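PDB 5AEG: sulfoquinovosidase from Escherichia coli, which hydrolyses sulfoquinovosyl diacylglycerides and simpler sulfoquinovosides such as sulfoquinovosyl glycerol, releasing sulfoquinovose for use as a carbon and sulfur source. Local coordinates for residues Cys132-Ser137 and Val487-Ser492. Sequence-based numbering, arbitrary orientation.
Sequences CGEQFS and VPAALS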
ATOM      1  N   CYS A 132      -7.326  -7.139   0.329  1.00 19.84           N
ATOM      2  CA  CYS A 132      -7.533  -6.463  -0.940  1.00 18.96           C
ATOM      3  C   CYS A 132      -6.557  -5.334  -1.161  1.00 19.33           C
ATOM      4  O   CYS A 132      -6.878  -4.364  -1.884  1.00 19.93           O
ATOM      5  CB  CYS A 132      -8.963  -6.046  -1.228  1.00 18.59           C
ATOM      6  SG  CYS A 132     -10.151  -7.371  -1.640  1.00 21.93           S
ATOM      7  N   GLY A 133      -5.345  -5.500  -0.661  1.00 19.85           N
ATOM      8  CA  GLY A 133      -4.266  -4.514  -0.793  1.00 19.00           C
ATOM      9  C   GLY A 133      -4.343  -3.487   0.303  1.00 20.15           C
ATOM     10  O   GLY A 133      -4.516  -3.840   1.489  1.00 20.19           O
ATOM     11  N   GLU A 134      -4.204  -2.211  -0.069  1.00 18.35           N
ATOM     12  CA  GLU A 134      -4.178  -1.101   0.898  1.00 18.12           C
ATOM     13  C   GLU A 134      -5.511  -0.380   0.788  1.00 17.74           C
ATOM     14  O   GLU A 134      -5.785   0.336  -0.184  1.00 17.03           O
ATOM     15  CB  GLU A 134      -2.985  -0.177   0.617  1.00 16.96           C
ATOM     16  CG  GLU A 134      -2.731   0.903   1.725  1.00 17.51           C
ATOM     17  CD  GLU A 134      -1.522   1.715   1.420  1.00 18.95           C
ATOM     18  OE1 GLU A 134      -1.072   1.613   0.227  1.00 19.90           O
ATOM     19  OE2 GLU A 134      -0.928   2.305   2.345  1.00 16.66           O
ATOM     20  N   GLN A 135      -6.323  -0.549   1.827  1.00 17.96           N
ATOM     21  CA  GLN A 135      -7.628  -0.028   1.985  1.00 16.62           C
ATOM     22  C   GLN A 135      -7.662   1.034   3.088  1.00 18.55           C
ATOM     23  O   GLN A 135      -7.141   0.834   4.166  1.00 16.94           O
ATOM     24  CB  GLN A 135      -8.599  -1.154   2.269  1.00 17.35           C
ATOM     25  CG  GLN A 135      -8.736  -2.122   1.066  1.00 18.16           C
ATOM     26  CD  GLN A 135      -9.337  -1.445  -0.173  1.00 16.94           C
ATOM     27  OE1 GLN A 135     -10.092  -0.439  -0.082  1.00 18.97           O
ATOM     28  NE2 GLN A 135      -9.100  -2.037  -1.322  1.00 18.41           N
ATOM     29  N   PHE A 136      -8.192   2.196   2.742  1.00 17.92           N
ATOM     30  CA  PHE A 136      -8.087   3.336   3.652  1.00 17.03           C
ATOM     31  C   PHE A 136      -9.359   3.710   4.405  1.00 19.84           C
ATOM     32  O   PHE A 136      -9.278   4.479   5.363  1.00 18.58           O
ATOM     33  CB  PHE A 136      -7.604   4.554   2.813  1.00 18.07           C
ATOM     34  CG  PHE A 136      -6.183   4.508   2.375  1.00 17.69           C
ATOM     35  CD1 PHE A 136      -5.847   3.898   1.162  1.00 17.72           C
ATOM     36  CD2 PHE A 136      -5.182   5.174   3.084  1.00 19.76           C
ATOM     37  CE1 PHE A 136      -4.561   3.851   0.715  1.00 17.35           C
ATOM     38  CE2 PHE A 136      -3.909   5.172   2.626  1.00 16.66           C
ATOM     39  CZ  PHE A 136      -3.594   4.490   1.444  1.00 16.87           C
ATOM     40  N   SER A 137     -10.551   3.274   3.959  1.00 16.48           N
ATOM     41  CA  SER A 137     -11.800   3.527   4.656  1.00 18.21           C
ATOM     42  C   SER A 137     -12.378   2.338   5.428  1.00 19.23           C
ATOM     43  O   SER A 137     -13.188   2.514   6.356  1.00 19.90           O
ATOM     44  CB  SER A 137     -12.895   3.986   3.659  1.00 18.42           C
ATOM     45  OG  SER A 137     -12.553   5.229   3.041  1.00 19.85           O
ATOM     46  N   VAL A 487      -4.246   3.873   9.537  1.00 16.42           N
ATOM     47  CA  VAL A 487      -4.329   2.602  10.262  1.00 17.94           C
ATOM     48  C   VAL A 487      -5.001   1.437   9.499  1.00 18.02           C
ATOM     49  O   VAL A 487      -4.385   0.417   9.338  1.00 17.13           O
ATOM     50  CB  VAL A 487      -4.921   2.761  11.668  1.00 19.69           C
ATOM     51  CG1 VAL A 487      -4.783   1.467  12.445  1.00 18.27           C
ATOM     52  CG2 VAL A 487      -4.174   3.868  12.438  1.00 19.83           C
ATOM     53  N   PRO A 488      -6.206   1.617   8.918  1.00 17.69           N
ATOM     54  CA  PRO A 488      -6.695   0.577   8.009  1.00 17.23           C
ATOM     55  C   PRO A 488      -5.787   0.330   6.837  1.00 17.53           C
ATOM     56  O   PRO A 488      -5.656  -0.815   6.418  1.00 17.43           O
ATOM     57  CB  PRO A 488      -8.094   1.032   7.590  1.00 20.23           C
ATOM     58  CG  PRO A 488      -8.221   2.438   8.042  1.00 21.75           C
ATOM     59  CD  PRO A 488      -7.190   2.659   9.151  1.00 17.54           C
ATOM     60  N   ALA A 489      -5.061   1.354   6.362  1.00 16.40           N
ATOM     61  CA  ALA A 489      -4.085   1.157   5.292  1.00 16.77           C
ATOM     62  C   ALA A 489      -2.974   0.196   5.706  1.00 15.81           C
ATOM     63  O   ALA A 489      -2.585  -0.733   4.962  1.00 15.92           O
ATOM     64  CB  ALA A 489      -3.586   2.519   4.845  1.00 13.92           C
ATOM     65  N   ALA A 490      -2.420   0.381   6.907  1.00 15.49           N
ATOM     66  CA  ALA A 490      -1.409  -0.540   7.412  1.00 16.23           C
ATOM     67  C   ALA A 490      -1.945  -1.986   7.597  1.00 16.47           C
ATOM     68  O   ALA A 490      -1.273  -2.946   7.262  1.00 18.66           O
ATOM     69  CB  ALA A 490      -0.902  -0.084   8.748  1.00 16.78           C
ATOM     70  N   LEU A 491      -3.133  -2.087   8.157  1.00 17.98           N
ATOM     71  CA  LEU A 491      -3.691  -3.360   8.583  1.00 17.70           C
ATOM     72  C   LEU A 491      -4.154  -4.168   7.375  1.00 17.09           C
ATOM     73  O   LEU A 491      -3.924  -5.385   7.323  1.00 17.09           O
ATOM     74  CB  LEU A 491      -4.835  -3.212   9.511  1.00 19.04           C
ATOM     75  CG  LEU A 491      -4.464  -2.571  10.881  1.00 19.99           C
ATOM     76  CD1 LEU A 491      -5.703  -2.410  11.722  1.00 21.66           C
ATOM     77  CD2 LEU A 491      -3.387  -3.355  11.617  1.00 24.34           C
ATOM     78  N   SER A 492      -4.814  -3.511   6.434  1.00 16.41           N
ATOM     79  CA  SER A 492      -5.178  -4.157   5.163  1.00 17.07           C
ATOM     80  C   SER A 492      -3.952  -4.696   4.452  1.00 17.84           C
ATOM     81  O   SER A 492      -3.905  -5.868   3.994  1.00 20.61           O
ATOM     82  CB  SER A 492      -5.967  -3.166   4.307  1.00 18.61           C
ATOM     83  OG  SER A 492      -5.221  -1.993   4.050  1.00 16.85           O
TER
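Ser492 points its hydroxyl at the backbone of Gln135: the amide N of Gln135 donates a nearly straight bond (174°) to Ser492 OG at 2.9 Å. With OG set between its own N and carbonyl carbon (chi1 59°), the hydroxyl also lies 2.7 Å from Pro488 O, one turn back, and close to Ala489 O. An alanine in place of Ser492 would probably leave the buried Gln135 N without its acceptor and weaken the tie between loop and helix. One turn earlier, Ala489 CB packs against one face of the Phe136 ring, a CH-pi contact 3.8 Å from the centroid and offset toward the CD2-CE2 rim. The extended Glu134 side chain flanks the same methyl: Glu134 CG comes to 3.6 Å from Ala489 CB, and its OE2 is hydrogen-bonded to His501 NE2. Pro488 lays CG against Phe136 O at 3.5 Å. The Phe136 side chain lies about 7 Å from that of Asp472, the probable proton donor, so this domain junction runs beside the active site. Here the end of strand 129-133, from the mutarotase-like N-terminal domain, and the loop after it lie buried on helix 486-495 of the TIM-barrel domain, with barrel strand 501-505 reaching Ala489 through His501.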